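Local atomic coordinates of alpha-1,2-mannosidase (Bacteroides thetaiotaomicron, PDB entry 2WW2), a protein that probably hydrolyses alpha-mannosidic linkages with inversion of configuration, as a calcium-dependent glycoside hydrolase of family 92 from a human gut symbiont. Residues L388-A391 with W392-I396; A337-P340 with L341-L344; P240-A243 with A244-N248; T157-P160 with E161-L164. All coordinates share one frame; numbering follows the deposited sequence. Where two conformers were deposited one is given.

Interaction 1: L388-A391 with W392-I396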
loop_
_atom_site.group_PDB
_atom_site.type_symbol
_atom_site.label_atom_id
_atom_site.label_comp_id
_atom_site.label_asym_id
_atom_site.label_seq_id
_atom_site.Cartn_x
_atom_site.Cartn_y
_atom_site.Cartn_z
ATOM N N LEU A 388 -20.864 -5.661 34.490
ATOM C CA LEU A 388 -21.783 -5.470 35.601
ATOM C C LEU A 388 -22.967 -4.578 35.216
ATOM O O LEU A 388 -24.121 -4.881 35.520
ATOM C CB LEU A 388 -21.046 -4.878 36.817
ATOM C CG LEU A 388 -19.948 -5.726 37.489
ATOM C CD1 LEU A 388 -19.322 -4.957 38.679
ATOM C CD2 LEU A 388 -20.552 -7.025 37.985
ATOM N N VAL A 389 -22.681 -3.453 34.571
ATOM C CA VAL A 389 -23.750 -2.467 34.312
ATOM C C VAL A 389 -24.672 -2.909 33.167
ATOM O O VAL A 389 -25.903 -2.755 33.233
ATOM C CB VAL A 389 -23.155 -1.086 34.027
ATOM C CG1 VAL A 389 -24.266 -0.113 33.594
ATOM C CG2 VAL A 389 -22.413 -0.579 35.294
ATOM N N ASP A 390 -24.084 -3.472 32.119
ATOM C CA ASP A 390 -24.905 -3.968 31.019
ATOM C C ASP A 390 -25.914 -4.987 31.557
ATOM O O ASP A 390 -27.121 -4.941 31.214
ATOM C CB ASP A 390 -24.047 -4.581 29.902
ATOM C CG ASP A 390 -24.879 -4.994 28.694
ATOM O OD1 ASP A 390 -25.529 -4.103 28.085
ATOM O OD2 ASP A 390 -24.901 -6.205 28.361
ATOM N N ALA A 391 -25.435 -5.899 32.410
ATOM C CA ALA A 391 -26.314 -6.920 32.995
ATOM C C ALA A 391 -27.369 -6.266 33.867
ATOM O O ALA A 391 -28.556 -6.574 33.756
ATOM C CB ALA A 391 -25.510 -7.930 33.804
ATOM N N TRP A 392 -26.941 -5.333 34.706
ATOM C CA TRP A 392 -27.856 -4.685 35.641
ATOM C C TRP A 392 -29.008 -4.006 34.902
ATOM O O TRP A 392 -30.166 -4.073 35.341
ATOM C CB TRP A 392 -27.094 -3.663 36.481
ATOM C CG TRP A 392 -27.869 -3.147 37.662
ATOM C CD1 TRP A 392 -28.692 -2.061 37.690
ATOM C CD2 TRP A 392 -27.883 -3.694 38.988
ATOM N NE1 TRP A 392 -29.215 -1.892 38.951
ATOM C CE2 TRP A 392 -28.729 -2.881 39.767
ATOM C CE3 TRP A 392 -27.252 -4.784 39.591
ATOM C CZ2 TRP A 392 -28.985 -3.142 41.122
ATOM C CZ3 TRP A 392 -27.499 -5.041 40.939
ATOM C CH2 TRP A 392 -28.352 -4.219 41.686
ATOM N N MET A 393 -28.690 -3.350 33.786
ATOM C CA MET A 393 -29.704 -2.571 33.079
ATOM C C MET A 393 -30.660 -3.468 32.313
ATOM O O MET A 393 -31.674 -3.004 31.798
ATOM C CB MET A 393 -29.062 -1.557 32.145
ATOM C CG MET A 393 -28.208 -0.537 32.877
ATOM S SD MET A 393 -29.097 0.269 34.223
ATOM C CE MET A 393 -27.758 1.126 35.004
ATOM N N LYS A 394 -30.320 -4.753 32.245
ATOM C CA LYS A 394 -31.137 -5.750 31.595
ATOM C C LYS A 394 -31.840 -6.623 32.627
ATOM O O LYS A 394 -32.413 -7.664 32.280
ATOM C CB LYS A 394 -30.265 -6.625 30.678
ATOM C CG LYS A 394 -29.777 -5.881 29.463
ATOM C CD LYS A 394 -28.709 -6.648 28.690
ATOM C CE LYS A 394 -28.353 -5.889 27.402
ATOM N NZ LYS A 394 -27.326 -6.640 26.627
ATOM N N GLY A 395 -31.795 -6.206 33.888
ATOM C CA GLY A 395 -32.539 -6.896 34.941
ATOM C C GLY A 395 -31.810 -8.078 35.552
ATOM O O GLY A 395 -32.394 -8.844 36.307
ATOM N N ILE A 396 -30.524 -8.220 35.227
ATOM C CA ILE A 396 -29.685 -9.244 35.828
ATOM C C ILE A 396 -28.977 -8.581 36.990
ATOM O O ILE A 396 -28.041 -7.778 36.811
ATOM C CB ILE A 396 -28.665 -9.780 34.805
ATOM C CG1 ILE A 396 -29.419 -10.375 33.611
ATOM C CG2 ILE A 396 -27.744 -10.810 35.450
ATOM C CD1 ILE A 396 -28.525 -10.756 32.433
HETATM O O HOH W 1 -25.397 -6.841 37.179
HETATM O O HOH W 2 -25.774 -4.800 25.433
#

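Interaction 2: A337-P340 with L341-L344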
loop_
_atom_site.group_PDB
_atom_site.type_symbol
_atom_site.label_atom_id
_atom_site.label_comp_id
_atom_site.label_asym_id
_atom_site.label_seq_id
_atom_site.Cartn_x
_atom_site.Cartn_y
_atom_site.Cartn_z
ATOM N N ALA A 337 -19.483 -7.834 22.801
ATOM C CA ALA A 337 -20.577 -8.623 22.229
ATOM C C ALA A 337 -20.778 -9.979 22.901
ATOM O O ALA A 337 -21.892 -10.493 22.939
ATOM C CB ALA A 337 -20.352 -8.816 20.710
ATOM N N VAL A 338 -19.699 -10.583 23.388
ATOM C CA VAL A 338 -19.786 -11.920 23.997
ATOM C C VAL A 338 -20.671 -11.888 25.265
ATOM O O VAL A 338 -21.646 -12.636 25.395
ATOM C CB VAL A 338 -18.363 -12.500 24.325
ATOM C CG1 VAL A 338 -18.477 -13.719 25.233
ATOM C CG2 VAL A 338 -17.606 -12.873 23.018
ATOM N N HIS A 339 -20.337 -11.028 26.215
ATOM C CA HIS A 339 -21.176 -10.965 27.415
ATOM C C HIS A 339 -22.575 -10.439 27.138
ATOM O O HIS A 339 -23.531 -10.936 27.713
ATOM C CB HIS A 339 -20.453 -10.240 28.554
ATOM C CG HIS A 339 -19.368 -11.075 29.144
ATOM N ND1 HIS A 339 -19.625 -12.074 30.060
ATOM C CD2 HIS A 339 -18.041 -11.142 28.868
ATOM C CE1 HIS A 339 -18.492 -12.685 30.369
ATOM N NE2 HIS A 339 -17.517 -12.138 29.662
ATOM N N PRO A 340 -22.707 -9.439 26.242
ATOM C CA PRO A 340 -24.076 -9.060 25.876
ATOM C C PRO A 340 -24.875 -10.218 25.294
ATOM O O PRO A 340 -26.071 -10.329 25.568
ATOM C CB PRO A 340 -23.870 -7.967 24.840
ATOM C CG PRO A 340 -22.567 -7.260 25.351
ATOM C CD PRO A 340 -21.710 -8.433 25.821
ATOM N N LEU A 341 -24.243 -11.077 24.490
ATOM C CA LEU A 341 -24.969 -12.253 24.014
ATOM C C LEU A 341 -25.431 -13.101 25.210
ATOM O O LEU A 341 -26.565 -13.595 25.221
ATOM C CB LEU A 341 -24.119 -13.100 23.039
ATOM C CG LEU A 341 -24.897 -14.223 22.329
ATOM C CD1 LEU A 341 -25.909 -13.654 21.341
ATOM C CD2 LEU A 341 -23.973 -15.257 21.596
ATOM N N PHE A 342 -24.567 -13.290 26.209
ATOM C CA PHE A 342 -24.983 -14.035 27.398
ATOM C C PHE A 342 -26.183 -13.363 28.080
ATOM O O PHE A 342 -27.146 -14.034 28.448
ATOM C CB PHE A 342 -23.835 -14.222 28.434
ATOM C CG PHE A 342 -22.613 -14.935 27.896
ATOM C CD1 PHE A 342 -22.711 -15.850 26.836
ATOM C CD2 PHE A 342 -21.359 -14.702 28.463
ATOM C CE1 PHE A 342 -21.561 -16.508 26.348
ATOM C CE2 PHE A 342 -20.213 -15.342 27.970
ATOM C CZ PHE A 342 -20.318 -16.248 26.907
ATOM N N THR A 343 -26.147 -12.046 28.247
ATOM C CA THR A 343 -27.250 -11.392 28.966
ATOM C C THR A 343 -28.574 -11.642 28.273
ATOM O O THR A 343 -29.619 -11.588 28.913
ATOM C CB THR A 343 -27.065 -9.842 29.104
ATOM O OG1 THR A 343 -27.073 -9.247 27.804
ATOM C CG2 THR A 343 -25.748 -9.503 29.827
ATOM N N LEU A 344 -28.539 -11.900 26.964
ATOM C CA LEU A 344 -29.772 -12.070 26.193
ATOM C C LEU A 344 -30.211 -13.535 26.165
ATOM O O LEU A 344 -31.331 -13.872 26.554
ATOM C CB LEU A 344 -29.568 -11.569 24.749
ATOM C CG LEU A 344 -30.763 -11.692 23.785
ATOM C CD1 LEU A 344 -31.997 -11.004 24.373
ATOM C CD2 LEU A 344 -30.411 -11.118 22.394
#

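Interaction 3: P240-A243 with A244-N248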
loop_
_atom_site.group_PDB
_atom_site.type_symbol
_atom_site.label_atom_id
_atom_site.label_comp_id
_atom_site.label_asym_id
_atom_site.label_seq_id
_atom_site.Cartn_x
_atom_site.Cartn_y
_atom_site.Cartn_z
ATOM N N PRO A 240 -7.004 -33.454 45.702
ATOM C CA PRO A 240 -7.160 -34.785 45.119
ATOM C C PRO A 240 -8.500 -35.427 45.469
ATOM O O PRO A 240 -9.095 -36.103 44.630
ATOM C CB PRO A 240 -5.987 -35.573 45.727
ATOM C CG PRO A 240 -4.943 -34.525 45.949
ATOM C CD PRO A 240 -5.736 -33.335 46.450
ATOM N N GLU A 241 -8.980 -35.203 46.692
ATOM C CA GLU A 241 -10.310 -35.676 47.083
ATOM C C GLU A 241 -11.419 -35.091 46.195
ATOM O O GLU A 241 -12.343 -35.796 45.794
ATOM C CB GLU A 241 -10.576 -35.347 48.562
ATOM C CG GLU A 241 -9.662 -36.115 49.532
ATOM C CD GLU A 241 -8.172 -35.711 49.439
ATOM O OE1 GLU A 241 -7.851 -34.528 49.129
ATOM O OE2 GLU A 241 -7.315 -36.595 49.698
ATOM N N GLN A 242 -11.343 -33.805 45.884
ATOM C CA GLN A 242 -12.367 -33.204 45.033
ATOM C C GLN A 242 -12.230 -33.727 43.604
ATOM O O GLN A 242 -13.224 -33.868 42.898
ATOM C CB GLN A 242 -12.281 -31.674 45.051
ATOM C CG GLN A 242 -13.365 -30.987 44.216
ATOM C CD GLN A 242 -14.784 -31.270 44.714
ATOM O OE1 GLN A 242 -15.066 -31.184 45.918
ATOM N NE2 GLN A 242 -15.690 -31.579 43.786
ATOM N N ALA A 243 -11.007 -34.006 43.172
ATOM C CA ALA A 243 -10.827 -34.585 41.828
ATOM C C ALA A 243 -11.544 -35.936 41.745
ATOM O O ALA A 243 -12.127 -36.286 40.711
ATOM C CB ALA A 243 -9.343 -34.728 41.479
ATOM N N ALA A 244 -11.529 -36.689 42.843
ATOM C CA ALA A 244 -12.178 -38.004 42.848
ATOM C C ALA A 244 -13.697 -37.856 42.851
ATOM O O ALA A 244 -14.407 -38.629 42.216
ATOM C CB ALA A 244 -11.699 -38.840 44.034
ATOM N N ILE A 245 -14.201 -36.855 43.564
ATOM C CA ILE A 245 -15.636 -36.550 43.517
ATOM C C ILE A 245 -16.074 -36.192 42.084
ATOM O O ILE A 245 -17.089 -36.708 41.578
ATOM C CB ILE A 245 -15.973 -35.383 44.487
ATOM C CG1 ILE A 245 -15.804 -35.847 45.937
ATOM C CG2 ILE A 245 -17.388 -34.855 44.246
ATOM C CD1 ILE A 245 -15.735 -34.705 46.958
ATOM N N ASN A 246 -15.312 -35.308 41.437
ATOM C CA ASN A 246 -15.573 -34.930 40.046
ATOM C C ASN A 246 -15.564 -36.155 39.144
ATOM O O ASN A 246 -16.452 -36.316 38.317
ATOM C CB ASN A 246 -14.538 -33.918 39.526
ATOM C CG ASN A 246 -14.612 -32.585 40.258
ATOM O OD1 ASN A 246 -15.582 -32.320 40.962
ATOM N ND2 ASN A 246 -13.596 -31.740 40.080
ATOM N N PHE A 247 -14.552 -37.008 39.316
ATOM C CA PHE A 247 -14.434 -38.254 38.538
ATOM C C PHE A 247 -15.674 -39.126 38.727
ATOM O O PHE A 247 -16.271 -39.620 37.758
ATOM C CB PHE A 247 -13.187 -39.027 38.989
ATOM C CG PHE A 247 -12.978 -40.358 38.279
ATOM C CD1 PHE A 247 -12.086 -40.465 37.201
ATOM C CD2 PHE A 247 -13.638 -41.501 38.712
ATOM C CE1 PHE A 247 -11.875 -41.685 36.559
ATOM C CE2 PHE A 247 -13.440 -42.723 38.071
ATOM C CZ PHE A 247 -12.549 -42.815 36.997
ATOM N N ASN A 248 -16.064 -39.314 39.982
ATOM C CA ASN A 248 -17.182 -40.216 40.286
ATOM C C ASN A 248 -18.516 -39.680 39.807
ATOM O O ASN A 248 -19.387 -40.441 39.356
ATOM C CB ASN A 248 -17.203 -40.553 41.774
ATOM C CG ASN A 248 -16.132 -41.553 42.139
ATOM O OD1 ASN A 248 -15.926 -42.539 41.425
ATOM N ND2 ASN A 248 -15.443 -41.314 43.254
#

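Interaction 4: T157-P160 with E161-L164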
loop_
_atom_site.group_PDB
_atom_site.type_symbol
_atom_site.label_atom_id
_atom_site.label_comp_id
_atom_site.label_asym_id
_atom_site.label_seq_id
_atom_site.Cartn_x
_atom_site.Cartn_y
_atom_site.Cartn_z
ATOM N N THR A 157 1.747 -40.460 40.538
ATOM C CA THR A 157 1.782 -41.732 41.244
ATOM C C THR A 157 0.954 -42.756 40.473
ATOM O O THR A 157 -0.155 -42.468 40.036
ATOM C CB THR A 157 1.258 -41.592 42.691
ATOM O OG1 THR A 157 2.080 -40.662 43.405
ATOM C CG2 THR A 157 1.288 -42.937 43.412
ATOM N N ILE A 158 1.508 -43.945 40.288
ATOM C CA ILE A 158 0.808 -45.008 39.579
ATOM C C ILE A 158 0.406 -46.060 40.585
ATOM O O ILE A 158 1.177 -46.390 41.475
ATOM C CB ILE A 158 1.733 -45.706 38.553
ATOM C CG1 ILE A 158 2.434 -44.688 37.654
ATOM C CG2 ILE A 158 0.940 -46.766 37.726
ATOM C CD1 ILE A 158 3.444 -45.312 36.701
ATOM N N GLU A 159 -0.805 -46.590 40.447
ATOM C CA GLU A 159 -1.242 -47.722 41.248
ATOM C C GLU A 159 -1.678 -48.802 40.273
ATOM O O GLU A 159 -2.859 -48.960 39.994
ATOM C CB GLU A 159 -2.384 -47.315 42.179
ATOM C CG GLU A 159 -1.972 -46.214 43.157
ATOM C CD GLU A 159 -3.086 -45.832 44.107
ATOM O OE1 GLU A 159 -3.838 -44.882 43.810
ATOM O OE2 GLU A 159 -3.222 -46.495 45.154
ATOM N N PRO A 160 -0.697 -49.534 39.730
ATOM C CA PRO A 160 -0.947 -50.438 38.608
ATOM C C PRO A 160 -2.026 -51.458 38.938
ATOM O O PRO A 160 -2.889 -51.747 38.093
ATOM C CB PRO A 160 0.411 -51.132 38.377
ATOM C CG PRO A 160 1.244 -50.842 39.599
ATOM C CD PRO A 160 0.699 -49.578 40.210
ATOM N N GLU A 161 -2.000 -51.990 40.158
ATOM C CA GLU A 161 -2.986 -53.003 40.545
ATOM C C GLU A 161 -4.415 -52.441 40.556
ATOM O O GLU A 161 -5.369 -53.170 40.303
ATOM C CB GLU A 161 -2.608 -53.696 41.883
ATOM C CG GLU A 161 -2.837 -52.867 43.160
ATOM C CD GLU A 161 -1.907 -51.645 43.306
ATOM O OE1 GLU A 161 -1.007 -51.436 42.464
ATOM O OE2 GLU A 161 -2.081 -50.894 44.290
ATOM N N LYS A 162 -4.564 -51.142 40.804
ATOM C CA LYS A 162 -5.881 -50.509 40.731
ATOM C C LYS A 162 -6.142 -49.868 39.357
ATOM O O LYS A 162 -7.210 -49.299 39.116
ATOM C CB LYS A 162 -6.031 -49.439 41.814
ATOM C CG LYS A 162 -5.847 -49.936 43.236
ATOM C CD LYS A 162 -6.623 -49.059 44.196
ATOM C CE LYS A 162 -6.169 -49.293 45.625
ATOM N NZ LYS A 162 -4.854 -48.620 45.814
ATOM N N ARG A 163 -5.164 -49.951 38.462
ATOM C CA ARG A 163 -5.309 -49.351 37.133
ATOM C C ARG A 163 -5.533 -47.843 37.230
ATOM O O ARG A 163 -6.221 -47.268 36.384
ATOM C CB ARG A 163 -6.467 -50.000 36.372
ATOM C CG ARG A 163 -6.264 -51.504 36.096
ATOM C CD ARG A 163 -7.530 -52.113 35.502
ATOM N NE ARG A 163 -8.544 -52.285 36.534
ATOM C CZ ARG A 163 -9.754 -51.722 36.535
ATOM N NH1 ARG A 163 -10.152 -50.940 35.527
ATOM N NH2 ARG A 163 -10.586 -51.976 37.546
ATOM N N LEU A 164 -4.952 -47.214 38.259
ATOM C CA LEU A 164 -5.135 -45.788 38.490
ATOM C C LEU A 164 -3.841 -45.015 38.323
ATOM O O LEU A 164 -2.764 -45.522 38.653
ATOM C CB LEU A 164 -5.645 -45.518 39.920
ATOM C CG LEU A 164 -7.050 -45.982 40.301
ATOM C CD1 LEU A 164 -7.367 -45.635 41.779
ATOM C CD2 LEU A 164 -8.087 -45.379 39.347
#

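Interaction 1: L388-A391 with W392-I396
Lys394 lays its extended side chain back along the last turn of helix 383-393, CG and CD passing over Asp390 O and the ammonium group meeting the Asp390 carboxylate. With CG of Asp390 anti to its own N (chi1 -175°), the carboxylate swings round to that ammonium. OD2 is met on its syn side, 3.0 Å from Lys394 NZ, while OD1 is joined to the same nitrogen through a water. The salt bridge is buried and shared: Gly648 N also binds Asp390 OD1, and Thr343 and Tyr652 take further bonds from Lys394 NZ. A methionine in place of Lys394 would probably leave the buried Asp390 carboxylate without its counter-charge and Thr343 without a donor.

Round the helix, Val389 and Met393 lie side by side and point the same way, CG1 of the valine 4.0 Å from CE of the methionine. Ile396 folds back on Ala391, their CB atoms 3.8 Å apart. Ala391 O is gripped from opposite faces of its carbonyl plane, by Lys394 N at 3.0 Å and by Ile396 N at 3.0 Å. A water bridges Leu388 O to Ile396 O. With Gly395 at positive phi (86°) and its N bonded to Trp392 O at 3.1 Å, the turn is a Schellman motif, a classic C-terminal helix cap, closed by the apolar contact of Ala391 with Ile396.

Interaction 2: A337-P340 with L341-L344
Phe342 turns its ring back over the preceding turn of helix 338-345 and meets both Val338 and His339. Its CG lies anti to the carbonyl carbon (chi1 -58°), which carries the ring toward the start of the helix and sets one face over the backbone: Val338 O sits 3.5 Å above the plane of the Phe342 ring, over its centre. The valine's CG1 reaches the far end of the phenyl group, 3.5 Å from CZ of Phe342, the two side chains running alongside each other.

His339 takes the next position round the ring. An edge of Phe342 is directed at the imidazole face in an offset edge-to-face pair, with centroids 5.2 Å apart and planes at 88°; the closest atoms are Phe342 CD2 and His339 ND1, at 3.5 Å. The other imidazole nitrogen, NE2, is hydrogen-bonded to Asn329, which helps fix the turn of the ring. With an alanine in place of Phe342, a gap is likely to open beside Val338 CG1, and the His339 face would probably lose its aromatic partner.

Thr343 places OG1 between its backbone N and carbonyl carbon (chi1 64°), from where the hydroxyl donates to Pro340 O at 2.7 Å. That carbonyl also receives a weak bond from Leu344 N.

Around this short helix, Val338 and Leu341 rest on helix 632-640, Phe342 and Thr343 on helix 347-364, and Pro340 and Thr343 on helix 383-393, while Trp36 makes a second edge-to-face pair with Phe342.

Interaction 3: P240-A243 with A244-N248
Pro240 offers its carbonyl to the N-H of Ala244, at 3.1 Å from O to N, in the first turn of helix 240-250. Glu241, whose CB points away from the following turn, contributes its O, bonded to Ile245 N and, weakly, to Ala244 N; CG1 of Ile245 passes 3.5 Å from that Glu241 O.

Gln242 does the side-chain work. Bent at chi2 (62°), it brings NE2 within 2.9 Å of Asn246 OD1. The acceptor lies in the glutamine's amide plane, whereas NE2 stands above the plane of the Asn246 carbonyl, the two amides being turned 54° apart. Ile245 flanks the glutamine amide, CG2 lying 3.7 Å from Gln242 NE2 and CD1 the same distance from Gln242 OE1. Both amides have further partners: Gln242 NE2 reaches Phe304 O, and Asn246 ND2 binds Glu303 and Ser235 O.

Ala243 closes the segment, its O accepting from Phe247 N at 2.9 Å; the phenylalanine ring leads off to Met185 and Glu187 of strand 182-188. The pattern is an i to i+4 amide pair on the first turns of an alpha-helix, placed here where that helix follows strand 229-236 and packs against beta-strands.

Interaction 4: T157-P160 with E161-L164
Glu159 grips Leu164 through two backbone bonds. Its N meets Leu164 O at 2.9 Å, almost straight at 173°, and its O accepts from Leu164 N at 3.2 Å. The two residues thus form an antiparallel hydrogen-bonded pair. Within the turn, Arg163 N bonds to Pro160 O at 2.9 Å, coming from above the carbonyl plane. Arg163 and Leu164 both lie opposite Glu159, a G1 beta bulge at the hairpin joining strands 154-159 and 164-169, with Arg163 at positive phi (60°). On the packed side, Pro160 and Ile158 touch Tyr195, and Leu164 rests on Met185.

The other part is looser and charged. Lys162 bends at its last torsion (chi4 76°), bringing NZ to Glu159 OE2 at 2.8 Å from above the carboxylate plane. Glu161 joins only through a long salt bridge, its OE2 3.9 Å from Lys162 NZ. Leu164 CD1 lies 4.1 Å from Glu159 OE1, an oxygen with a weak, long ion pair to Lys166. Arg163 NH1 is bonded to Phe188 O and to a glycerol that probably came from the crystallisation liquor.

The chemistry implies a division of labour: backbone bonds set the turn, while a lysine set between two glutamates probably eases the repulsion of their like charges at the exposed surface.

How the interactions relate
Interactions 1 and 2 are core contacts in neighbouring helices of the catalytic domain, their centres about 11 Å apart, and they touch: Lys394 NZ lies 2.9 Å from Thr343 OG1, probably as a hydrogen bond, while Ile396 packs on Thr343. A buried polar network thus joins the end of helix 383-393 to the last turn of helix 338-345. Interaction 3 is partly buried and some 32 Å from interaction 2 between centres; its amide pair carries no formal charge. Interaction 4, in the N-terminal domain, is a surface hairpin about 16 Å from interaction 3 between centres, with nearest atoms about 6 Å apart. Its salt bridge resembles that of interaction 1 in kind but lies at the surface.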